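Glycoside Hydrolase Family 43_12 (Metagenome, PDB 7JVH) probably hydrolyses glycosidic bonds in arabinose- or xylose-containing plant polysaccharides. Local coordinates at residues D40-N45 with E51-I56; P174-D179 with W207-E212; Y244-T249 with V341-T346; L449-K454 with L473-E478. All blocks are in the same frame, centred on the assembly; numbering follows the deposited sequence.

Overall arrangement
Four contacts follow one another along the chain. Interaction 1 joins the short helix 40-43 to strand 51-53, where the chain passes from the C-terminal beta-sandwich to the five-bladed beta-propeller of the glycoside hydrolase family 43 domain. Interactions 2 and 3 lie in the propeller. Interaction 2 is within the sheet that holds strands 175-178 and 203-210. Interaction 3 joins the two sheets that follow it. Their centres are about 21 Å apart, and the D179 to K245 salt bridge connects them. Interaction 4 joins the two sheets of the sandwich, its centre about 61 Å from that of interaction 3. Together they tie blade to blade, sheet to sheet, and the exit from the sandwich to the propeller's start.

Interaction 1 of 4, residues D40-N45 with E51-I56; sequences DIYAKN and EFYSPI
The hydroxyl of Y53 gives a short hydrogen bond to the backbone carbonyl of N45, with Y53 OH and N45 O 2.5 Å apart. The C=O...donor angle is 136°, and the hydroxyl is tilted from the carbonyl plane. N45 O sits at the edge of the Y53 ring. Y53 CG lies anti to the carbonyl carbon (chi1 -67°), which carries the ring toward helix 40-43. One face of that ring takes the edge of Y42 in a T-shaped stack. The centroids are 4.7 Å apart and the planes meet at 66°. Y42 CD1 comes closest, 3.6 Å from Y53 CD1. The pair lies where the chain leaves sandwich strand 28-37 and enters the propeller domain: helix 40-43 carries Y42, and strand 51-53, paired with strand 360-362, carries Y53. With an alanine in place of Y53, the N45 carbonyl would probably lose its hydroxyl donor, and a gap would open beside the Y42 ring. On the far end of Y42, a water bridges the segments. It accepts from Y42 OH at 2.6 Å and donates to P55 O at 2.6 Å. N45 ND2 turns back to a lone pair of I41 O, 2.7 Å away.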
# COMPACT_ATOMS: atom_id res chain seq x y z
N ASP A 40 16.88 9.50 8.62
CA ASP A 40 18.11 9.32 9.37
C ASP A 40 18.79 7.97 9.09
O ASP A 40 20.00 7.91 8.89
CB ASP A 40 17.82 9.43 10.87
CG ASP A 40 17.31 10.80 11.28
OD1 ASP A 40 17.45 11.77 10.51
OD2 ASP A 40 16.76 10.91 12.39
N ILE A 41 17.98 6.90 9.08
CA ILE A 41 18.47 5.54 9.01
C ILE A 41 19.36 5.27 7.78
O ILE A 41 20.34 4.54 7.87
CB ILE A 41 17.30 4.51 9.08
CG1 ILE A 41 17.81 3.12 9.47
CG2 ILE A 41 16.54 4.44 7.77
CD1 ILE A 41 18.26 3.02 10.91
N TYR A 42 18.99 5.86 6.64
CA TYR A 42 19.69 5.65 5.38
C TYR A 42 20.97 6.49 5.35
O TYR A 42 22.01 6.02 4.86
CB TYR A 42 18.81 6.02 4.19
CG TYR A 42 17.51 5.24 4.16
CD1 TYR A 42 17.53 3.86 4.06
CD2 TYR A 42 16.27 5.89 4.21
CE1 TYR A 42 16.37 3.14 4.02
CE2 TYR A 42 15.09 5.16 4.17
CZ TYR A 42 15.15 3.79 4.08
OH TYR A 42 13.99 3.05 4.03
N ALA A 43 20.89 7.72 5.88
CA ALA A 43 22.03 8.63 5.98
C ALA A 43 23.13 8.09 6.91
O ALA A 43 24.31 8.27 6.64
CB ALA A 43 21.55 10.00 6.46
N LYS A 44 22.72 7.42 7.99
CA LYS A 44 23.61 6.82 8.97
C LYS A 44 24.14 5.43 8.60
O LYS A 44 25.07 4.95 9.23
CB LYS A 44 22.91 6.71 10.33
CG LYS A 44 22.54 8.05 10.97
CD LYS A 44 21.74 7.89 12.26
CE LYS A 44 22.32 6.73 13.08
NZ LYS A 44 22.03 6.86 14.52
N ASN A 45 23.57 4.80 7.57
CA ASN A 45 23.97 3.47 7.14
C ASN A 45 24.12 3.46 5.62
O ASN A 45 23.27 2.92 4.92
CB ASN A 45 22.92 2.43 7.54
CG ASN A 45 22.73 2.33 9.04
OD1 ASN A 45 23.34 1.46 9.68
ND2 ASN A 45 21.85 3.18 9.60
N GLU A 51 25.17 -4.37 -1.06
CA GLU A 51 24.07 -4.29 -0.08
C GLU A 51 22.87 -3.58 -0.70
O GLU A 51 23.01 -3.00 -1.76
CB GLU A 51 24.58 -3.54 1.15
CG GLU A 51 25.50 -4.37 2.01
CD GLU A 51 26.16 -3.58 3.11
OE1 GLU A 51 26.60 -2.47 2.83
OE2 GLU A 51 26.23 -4.07 4.24
N PHE A 52 21.72 -3.69 -0.04
CA PHE A 52 20.46 -3.02 -0.45
C PHE A 52 19.65 -2.72 0.80
O PHE A 52 19.89 -3.33 1.82
CB PHE A 52 19.66 -3.84 -1.45
CG PHE A 52 18.89 -5.01 -0.89
CD1 PHE A 52 19.55 -6.15 -0.48
CD2 PHE A 52 17.52 -4.98 -0.80
CE1 PHE A 52 18.85 -7.24 0.00
CE2 PHE A 52 16.82 -6.06 -0.29
CZ PHE A 52 17.49 -7.19 0.11
N TYR A 53 18.77 -1.73 0.71
CA TYR A 53 17.87 -1.37 1.79
C TYR A 53 16.58 -2.19 1.72
O TYR A 53 16.02 -2.38 0.64
CB TYR A 53 17.55 0.13 1.71
CG TYR A 53 18.74 1.05 2.00
CD1 TYR A 53 19.47 0.91 3.18
CD2 TYR A 53 19.10 2.06 1.13
CE1 TYR A 53 20.51 1.76 3.48
CE2 TYR A 53 20.16 2.91 1.41
CZ TYR A 53 20.86 2.75 2.59
OH TYR A 53 21.93 3.56 2.90
N SER A 54 16.21 -2.56 2.94
CA SER A 54 14.97 -3.26 3.33
C SER A 54 14.30 -2.47 4.45
O SER A 54 14.81 -2.37 5.54
CB SER A 54 15.21 -4.67 3.73
OG SER A 54 13.99 -5.34 3.87
N PRO A 55 12.94 -1.99 4.08
CA PRO A 55 11.98 -2.39 3.04
C PRO A 55 12.30 -2.00 1.59
O PRO A 55 12.75 -0.89 1.32
CB PRO A 55 10.72 -1.64 3.46
CG PRO A 55 11.20 -0.43 4.17
CD PRO A 55 12.42 -0.89 4.91
N ILE A 56 12.03 -2.93 0.68
CA ILE A 56 12.31 -2.72 -0.77
C ILE A 56 11.26 -1.79 -1.37
O ILE A 56 11.53 -1.23 -2.41
CB ILE A 56 12.39 -4.06 -1.52
CG1 ILE A 56 11.03 -4.75 -1.58
CG2 ILE A 56 13.44 -4.94 -0.88
CD1 ILE A 56 11.13 -6.25 -1.54
O HOH W 1 14.22 0.84 2.68

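Interaction 2 of 4, residues P174-D179 with W207-E212; sequences PSLFFD and WEYDLE
L176 and Y209 make a CH-pi contact. The methyl L176 CD2 sits over one face of the Y209 ring, 3.7 Å from its centroid and 16° off the ring normal. It is displaced toward the rim; L176 CD2 is nearest to Y209 CD1, at 3.6 Å. With CG anti to the backbone N (chi1 -173°), the Y209 ring presents this face to the methyl. One branch of L176 does all the touching.

The second contact is purely apolar. L211 CD2 comes nearest F178 CE1, 3.6 Å away, and the two side chains run across each other at a slant. Both residues approach with the ends of their side chains rather than with their backbones.

The two segments belong to one four-stranded antiparallel blade of the propeller. Strands 175-178 and 203-210 are not neighbours in it, because strand 184-190 runs between them. The side chains therefore reach over the middle strand, and F178, Y209 and L211 all rest on the small A184. The CA atoms of L176 and Y209 are still 8.2 Å apart. Y136, on strand 134-142 of the preceding sheet, packs on L176, F178 and L211, so the cluster also joins two blades.

Polar partners lie beyond the pair. Y209 OH is hydrogen-bonded to D214 OD1. At the end of the other segment, D179 OD1 forms a salt bridge with K245, and D179 OD2 is hydrogen-bonded to Y250 OH.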
# COMPACT_ATOMS: atom_id res chain seq x y z
N PRO A 174 -7.85 -14.52 0.46
CA PRO A 174 -7.89 -15.66 -0.46
C PRO A 174 -6.52 -15.92 -1.10
O PRO A 174 -5.72 -15.01 -1.26
CB PRO A 174 -8.87 -15.19 -1.54
CG PRO A 174 -8.83 -13.69 -1.47
CD PRO A 174 -8.64 -13.37 -0.02
N SER A 175 -6.27 -17.18 -1.46
CA SER A 175 -5.01 -17.58 -2.09
C SER A 175 -5.20 -18.95 -2.73
O SER A 175 -5.65 -19.89 -2.10
CB SER A 175 -3.89 -17.60 -1.04
OG SER A 175 -2.64 -17.90 -1.58
N LEU A 176 -4.85 -19.05 -4.02
CA LEU A 176 -4.98 -20.26 -4.80
C LEU A 176 -3.69 -21.07 -4.78
O LEU A 176 -2.60 -20.52 -4.57
CB LEU A 176 -5.33 -19.93 -6.24
CG LEU A 176 -6.58 -19.10 -6.47
CD1 LEU A 176 -6.54 -18.43 -7.84
CD2 LEU A 176 -7.82 -19.96 -6.32
N PHE A 177 -3.83 -22.39 -4.98
CA PHE A 177 -2.71 -23.31 -5.12
C PHE A 177 -3.07 -24.36 -6.16
O PHE A 177 -4.18 -24.91 -6.13
CB PHE A 177 -2.39 -23.98 -3.79
CG PHE A 177 -1.54 -25.22 -3.92
CD1 PHE A 177 -0.17 -25.13 -4.07
CD2 PHE A 177 -2.14 -26.48 -3.92
CE1 PHE A 177 0.60 -26.27 -4.22
CE2 PHE A 177 -1.38 -27.63 -4.07
CZ PHE A 177 -0.00 -27.53 -4.20
N PHE A 178 -2.14 -24.64 -7.08
CA PHE A 178 -2.35 -25.56 -8.18
C PHE A 178 -1.48 -26.81 -8.04
O PHE A 178 -0.29 -26.76 -8.26
CB PHE A 178 -2.06 -24.84 -9.50
CG PHE A 178 -2.81 -23.55 -9.66
CD1 PHE A 178 -4.18 -23.55 -9.90
CD2 PHE A 178 -2.15 -22.33 -9.54
CE1 PHE A 178 -4.88 -22.35 -10.03
CE2 PHE A 178 -2.84 -21.12 -9.67
CZ PHE A 178 -4.20 -21.14 -9.91
N ASP A 179 -2.12 -27.92 -7.66
CA ASP A 179 -1.44 -29.20 -7.40
C ASP A 179 -0.95 -29.87 -8.70
O ASP A 179 -1.09 -29.31 -9.77
CB ASP A 179 -2.37 -30.14 -6.63
CG ASP A 179 -1.63 -31.04 -5.67
OD1 ASP A 179 -0.45 -31.37 -5.93
OD2 ASP A 179 -2.23 -31.40 -4.63
N TRP A 207 -10.80 -24.90 -0.01
CA TRP A 207 -11.81 -25.32 -0.98
C TRP A 207 -11.10 -25.87 -2.19
O TRP A 207 -10.05 -25.37 -2.56
CB TRP A 207 -12.61 -24.12 -1.49
CG TRP A 207 -13.42 -23.38 -0.49
CD1 TRP A 207 -12.99 -22.44 0.39
CD2 TRP A 207 -14.84 -23.48 -0.30
NE1 TRP A 207 -14.03 -21.95 1.12
CE2 TRP A 207 -15.18 -22.58 0.73
CE3 TRP A 207 -15.85 -24.26 -0.88
CZ2 TRP A 207 -16.50 -22.43 1.19
CZ3 TRP A 207 -17.16 -24.11 -0.43
CH2 TRP A 207 -17.46 -23.21 0.61
N GLU A 208 -11.69 -26.88 -2.82
CA GLU A 208 -11.31 -27.28 -4.17
C GLU A 208 -11.83 -26.18 -5.11
O GLU A 208 -12.88 -25.59 -4.86
CB GLU A 208 -11.91 -28.64 -4.54
CG GLU A 208 -11.28 -29.29 -5.77
CD GLU A 208 -11.75 -30.74 -5.98
OE1 GLU A 208 -12.17 -31.39 -4.99
OE2 GLU A 208 -11.70 -31.24 -7.13
N TYR A 209 -11.08 -25.92 -6.18
CA TYR A 209 -11.35 -24.81 -7.10
C TYR A 209 -11.56 -25.37 -8.49
O TYR A 209 -10.84 -26.27 -8.92
CB TYR A 209 -10.19 -23.81 -7.07
CG TYR A 209 -10.38 -22.51 -7.84
CD1 TYR A 209 -11.00 -21.40 -7.26
CD2 TYR A 209 -9.88 -22.37 -9.14
CE1 TYR A 209 -11.15 -20.20 -7.96
CE2 TYR A 209 -10.02 -21.18 -9.84
CZ TYR A 209 -10.65 -20.10 -9.26
OH TYR A 209 -10.79 -18.91 -9.97
N ASP A 210 -12.57 -24.84 -9.18
CA ASP A 210 -12.92 -25.24 -10.53
C ASP A 210 -12.29 -24.25 -11.50
O ASP A 210 -12.69 -23.09 -11.55
CB ASP A 210 -14.44 -25.28 -10.70
CG ASP A 210 -14.86 -25.83 -12.05
OD1 ASP A 210 -14.26 -25.45 -13.08
OD2 ASP A 210 -15.80 -26.65 -12.09
N LEU A 211 -11.31 -24.73 -12.28
CA LEU A 211 -10.53 -23.89 -13.18
C LEU A 211 -11.36 -23.40 -14.35
O LEU A 211 -11.21 -22.26 -14.77
CB LEU A 211 -9.28 -24.63 -13.66
CG LEU A 211 -8.31 -24.96 -12.53
CD1 LEU A 211 -7.54 -26.25 -12.81
CD2 LEU A 211 -7.36 -23.81 -12.25
N GLU A 212 -12.26 -24.25 -14.85
CA GLU A 212 -13.15 -23.89 -15.95
C GLU A 212 -14.07 -22.75 -15.55
O GLU A 212 -14.14 -21.74 -16.24
CB GLU A 212 -13.95 -25.11 -16.43
CG GLU A 212 -13.06 -26.23 -16.94
CD GLU A 212 -12.47 -27.11 -15.83
OE1 GLU A 212 -13.19 -27.39 -14.84
OE2 GLU A 212 -11.28 -27.49 -15.93

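Interaction 3 of 4, residues Y244-T249 with V341-T346; sequences YKKNGT and VDWSGT
Two loop ends from successive propeller blades meet here. One is the hairpin joining strands 239-246 and 249-255, closed by a type I' beta turn from K246 to T249. The other follows strand 335-342. K246 lies across one face of the W343 indole. K246 CD is 3.8 Å from the centroid of the W343 six-membered ring, a CH-pi contact. Further on, K246 NZ stands 4.1 Å from the centroid of the W343 five-membered ring, a cation-pi contact. The chain is extended as far as CE and then bends (chi4 -72°), which brings K246 NZ to W343 O at 2.9 Å. The ammonium meets this carbonyl almost head-on, at a C=O...donor angle of 167°. Y244 CB touches the indole edge at W343 CH2, 4.1 Å away. The ring is held in turn by W343 NE1, which donates to T346 O at 3.2 Å. Y251 and Y315 also meet it edge-to-face. Beside it, D342 OD1 accepts from S344 N in an Asx turn and also from S344 OG. One ammonium group thus serves both the carbonyl and the pi face of the same tryptophan, so its charge probably adds an electrostatic share to the hold between the blades.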
# COMPACT_ATOMS: atom_id res chain seq x y z
N TYR A 244 2.19 -24.09 -0.27
CA TYR A 244 3.31 -24.46 -1.12
C TYR A 244 3.49 -25.96 -1.00
O TYR A 244 3.13 -26.55 0.01
CB TYR A 244 4.60 -23.74 -0.69
CG TYR A 244 4.45 -22.25 -0.42
CD1 TYR A 244 4.45 -21.32 -1.46
CD2 TYR A 244 4.31 -21.78 0.88
CE1 TYR A 244 4.32 -19.98 -1.21
CE2 TYR A 244 4.17 -20.43 1.14
CZ TYR A 244 4.18 -19.54 0.10
OH TYR A 244 4.03 -18.20 0.39
N LYS A 245 4.01 -26.59 -2.06
CA LYS A 245 4.30 -28.01 -2.03
C LYS A 245 5.76 -28.20 -2.35
O LYS A 245 6.23 -27.67 -3.34
CB LYS A 245 3.44 -28.76 -3.03
CG LYS A 245 3.36 -30.25 -2.78
CD LYS A 245 2.50 -30.91 -3.86
CE LYS A 245 2.40 -32.39 -3.65
NZ LYS A 245 1.48 -32.98 -4.66
N LYS A 246 6.47 -28.96 -1.51
CA LYS A 246 7.90 -29.20 -1.66
C LYS A 246 8.28 -30.60 -1.16
O LYS A 246 7.99 -30.97 -0.03
CB LYS A 246 8.67 -28.13 -0.89
CG LYS A 246 10.11 -27.93 -1.33
CD LYS A 246 10.71 -26.72 -0.65
CE LYS A 246 12.22 -26.67 -0.73
NZ LYS A 246 12.82 -27.72 0.16
N ASN A 247 8.95 -31.37 -2.03
CA ASN A 247 9.32 -32.78 -1.77
C ASN A 247 8.13 -33.63 -1.35
O ASN A 247 8.23 -34.42 -0.42
CB ASN A 247 10.42 -32.88 -0.69
CG ASN A 247 11.60 -31.96 -0.97
OD1 ASN A 247 12.15 -31.34 -0.06
ND2 ASN A 247 11.99 -31.87 -2.24
N GLY A 248 7.01 -33.44 -2.04
CA GLY A 248 5.79 -34.21 -1.80
C GLY A 248 4.97 -33.80 -0.60
O GLY A 248 3.87 -34.33 -0.41
N THR A 249 5.45 -32.84 0.20
CA THR A 249 4.78 -32.36 1.41
C THR A 249 4.08 -31.03 1.14
O THR A 249 4.61 -30.18 0.42
CB THR A 249 5.79 -32.19 2.55
OG1 THR A 249 6.42 -33.44 2.84
CG2 THR A 249 5.14 -31.66 3.82
N VAL A 341 15.44 -16.71 2.57
CA VAL A 341 14.79 -17.83 3.29
C VAL A 341 15.55 -19.14 3.04
O VAL A 341 15.67 -19.52 1.90
CB VAL A 341 13.31 -17.95 2.89
CG1 VAL A 341 12.71 -19.27 3.34
CG2 VAL A 341 12.50 -16.79 3.42
N ASP A 342 16.05 -19.79 4.09
CA ASP A 342 16.68 -21.09 3.92
C ASP A 342 15.59 -22.17 4.01
O ASP A 342 14.89 -22.27 5.01
CB ASP A 342 17.74 -21.32 5.00
CG ASP A 342 18.42 -22.68 4.89
OD1 ASP A 342 18.01 -23.53 4.08
OD2 ASP A 342 19.38 -22.91 5.63
N TRP A 343 15.46 -22.95 2.93
CA TRP A 343 14.54 -24.07 2.89
C TRP A 343 15.23 -25.35 2.42
O TRP A 343 14.68 -26.11 1.66
CB TRP A 343 13.33 -23.74 2.01
CG TRP A 343 12.08 -24.46 2.43
CD1 TRP A 343 12.00 -25.53 3.30
CD2 TRP A 343 10.74 -24.19 2.01
NE1 TRP A 343 10.69 -25.92 3.44
CE2 TRP A 343 9.89 -25.12 2.66
CE3 TRP A 343 10.17 -23.26 1.13
CZ2 TRP A 343 8.51 -25.13 2.47
CZ3 TRP A 343 8.79 -23.28 0.95
CH2 TRP A 343 7.98 -24.22 1.59
N SER A 344 16.45 -25.57 2.93
CA SER A 344 17.26 -26.74 2.63
C SER A 344 16.81 -27.97 3.44
O SER A 344 17.23 -29.08 3.15
CB SER A 344 18.74 -26.45 2.88
OG SER A 344 18.95 -26.08 4.23
N GLY A 345 15.99 -27.73 4.47
CA GLY A 345 15.44 -28.77 5.34
C GLY A 345 13.93 -28.84 5.24
O GLY A 345 13.32 -28.27 4.33
N THR A 346 13.32 -29.56 6.18
CA THR A 346 11.86 -29.73 6.25
C THR A 346 11.10 -28.40 6.22
O THR A 346 10.13 -28.26 5.49
CB THR A 346 11.47 -30.50 7.54
OG1 THR A 346 12.17 -31.75 7.58
CG2 THR A 346 9.97 -30.75 7.60

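Interaction 4 of 4, residues L449-K454 with L473-E478; sequences LSYNTK and LTVQTE
The Y451 ring lies on V475 and ends at T477. V475 CG1 stands over the centre of the Y451 ring, 3.8 Å from the centroid and only 9° off the normal, a close CH-pi contact. This methyl is set opposite the backbone N of its own residue (chi1 177°), which turns it to the ring. At the far end, Y451 OH and T477 OG1 are 2.6 Å apart, with the threonine oxygen near the plane of the ring. V475 O also comes close to the ring, 3.6 Å from Y451 CE1.

Farther out, Y451 OH is hydrogen-bonded to Q457 O, and A459 and Q482 pack on the tyrosine. Behind the strand, Q476 NE2 donates to T474 OG1 at 2.8 Å, with the acceptor in the amide plane. The two strands belong to the two sheets of the C-terminal concanavalin A-like sandwich. The axes of the short strand segments 449-451 and 473-477 approach to 9.6 Å, with their N-to-C directions 24° apart. Y451 and V475 thus fill the space between the sheets, beside L449 and I515.

With a leucine in place of Y451, T477 OG1 and Q457 O would probably lose their phenolic partner, and V475 CG1 its flat ring surface. The tyrosine combines an apolar face, suited to the sandwich interior, with a hydroxyl that meets polar groups of both T477 and Q457 at its end, so a buried polar atom is satisfied.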
# COMPACT_ATOMS: atom_id res chain seq x y z
N LEU A 449 2.51 25.74 -9.33
CA LEU A 449 1.22 25.79 -10.00
C LEU A 449 0.95 27.17 -10.58
O LEU A 449 1.37 28.18 -10.03
CB LEU A 449 0.07 25.33 -9.09
CG LEU A 449 -0.45 26.26 -7.98
CD1 LEU A 449 -1.94 26.16 -7.76
CD2 LEU A 449 0.29 25.98 -6.69
N SER A 450 0.28 27.16 -11.73
CA SER A 450 -0.24 28.34 -12.38
C SER A 450 -1.74 28.33 -12.13
O SER A 450 -2.46 27.46 -12.60
CB SER A 450 0.09 28.33 -13.87
OG SER A 450 -0.76 29.22 -14.57
N TYR A 451 -2.20 29.32 -11.35
CA TYR A 451 -3.52 29.34 -10.76
C TYR A 451 -4.41 30.15 -11.65
O TYR A 451 -4.32 31.38 -11.68
CB TYR A 451 -3.44 29.95 -9.35
CG TYR A 451 -4.77 30.23 -8.73
CD1 TYR A 451 -5.45 29.24 -8.02
CD2 TYR A 451 -5.38 31.47 -8.87
CE1 TYR A 451 -6.70 29.48 -7.45
CE2 TYR A 451 -6.63 31.72 -8.31
CZ TYR A 451 -7.29 30.72 -7.61
OH TYR A 451 -8.50 31.00 -7.06
N ASN A 452 -5.22 29.45 -12.45
CA ASN A 452 -6.35 30.06 -13.18
C ASN A 452 -7.21 31.07 -12.38
O ASN A 452 -8.07 30.69 -11.59
CB ASN A 452 -7.26 28.96 -13.73
CG ASN A 452 -8.28 29.50 -14.70
OD1 ASN A 452 -8.76 30.62 -14.54
ND2 ASN A 452 -8.61 28.71 -15.72
N THR A 453 -6.98 32.37 -12.63
CA THR A 453 -7.69 33.47 -11.94
C THR A 453 -9.13 33.60 -12.39
O THR A 453 -9.94 34.17 -11.70
CB THR A 453 -6.98 34.82 -12.13
OG1 THR A 453 -6.89 35.09 -13.53
CG2 THR A 453 -5.60 34.78 -11.49
N LYS A 454 -9.43 33.07 -13.58
CA LYS A 454 -10.78 33.11 -14.15
C LYS A 454 -11.72 32.13 -13.43
O LYS A 454 -12.82 32.50 -13.07
CB LYS A 454 -10.78 32.86 -15.66
CG LYS A 454 -12.16 32.92 -16.29
CD LYS A 454 -12.12 32.94 -17.81
CE LYS A 454 -13.54 32.86 -18.39
NZ LYS A 454 -13.64 32.22 -19.74
N LEU A 473 -3.18 23.29 2.07
CA LEU A 473 -2.78 24.66 1.79
C LEU A 473 -3.19 24.97 0.37
O LEU A 473 -2.75 24.32 -0.56
CB LEU A 473 -1.26 24.82 1.93
CG LEU A 473 -0.65 26.19 1.60
CD1 LEU A 473 -0.99 27.23 2.67
CD2 LEU A 473 0.86 26.09 1.46
N THR A 474 -4.07 25.97 0.21
CA THR A 474 -4.65 26.31 -1.08
C THR A 474 -4.57 27.82 -1.34
O THR A 474 -4.73 28.64 -0.42
CB THR A 474 -6.14 25.89 -1.15
OG1 THR A 474 -6.85 26.47 -0.05
CG2 THR A 474 -6.32 24.39 -1.07
N VAL A 475 -4.30 28.17 -2.61
CA VAL A 475 -4.54 29.51 -3.12
C VAL A 475 -6.02 29.57 -3.41
O VAL A 475 -6.58 28.65 -3.98
CB VAL A 475 -3.73 29.79 -4.42
CG1 VAL A 475 -4.04 31.16 -5.02
CG2 VAL A 475 -2.25 29.64 -4.17
N GLN A 476 -6.64 30.68 -3.00
CA GLN A 476 -8.06 30.96 -3.24
C GLN A 476 -8.19 32.40 -3.70
O GLN A 476 -7.21 33.12 -3.74
CB GLN A 476 -8.86 30.71 -1.97
CG GLN A 476 -8.75 29.27 -1.47
CD GLN A 476 -9.55 29.01 -0.21
OE1 GLN A 476 -10.53 29.69 0.06
NE2 GLN A 476 -9.13 28.03 0.56
N THR A 477 -9.42 32.81 -4.05
CA THR A 477 -9.72 34.17 -4.50
C THR A 477 -10.75 34.82 -3.58
O THR A 477 -11.68 34.16 -3.12
CB THR A 477 -10.28 34.21 -5.94
OG1 THR A 477 -9.46 33.42 -6.82
CG2 THR A 477 -10.35 35.64 -6.46
N GLU A 478 -10.55 36.11 -3.30
CA GLU A 478 -11.44 36.94 -2.50
C GLU A 478 -11.32 38.36 -3.05
O GLU A 478 -10.29 39.01 -2.88
CB GLU A 478 -11.05 36.90 -1.02
CG GLU A 478 -11.12 35.51 -0.41
CD GLU A 478 -10.81 35.48 1.08
OE1 GLU A 478 -10.69 36.54 1.70
OE2 GLU A 478 -10.65 34.38 1.62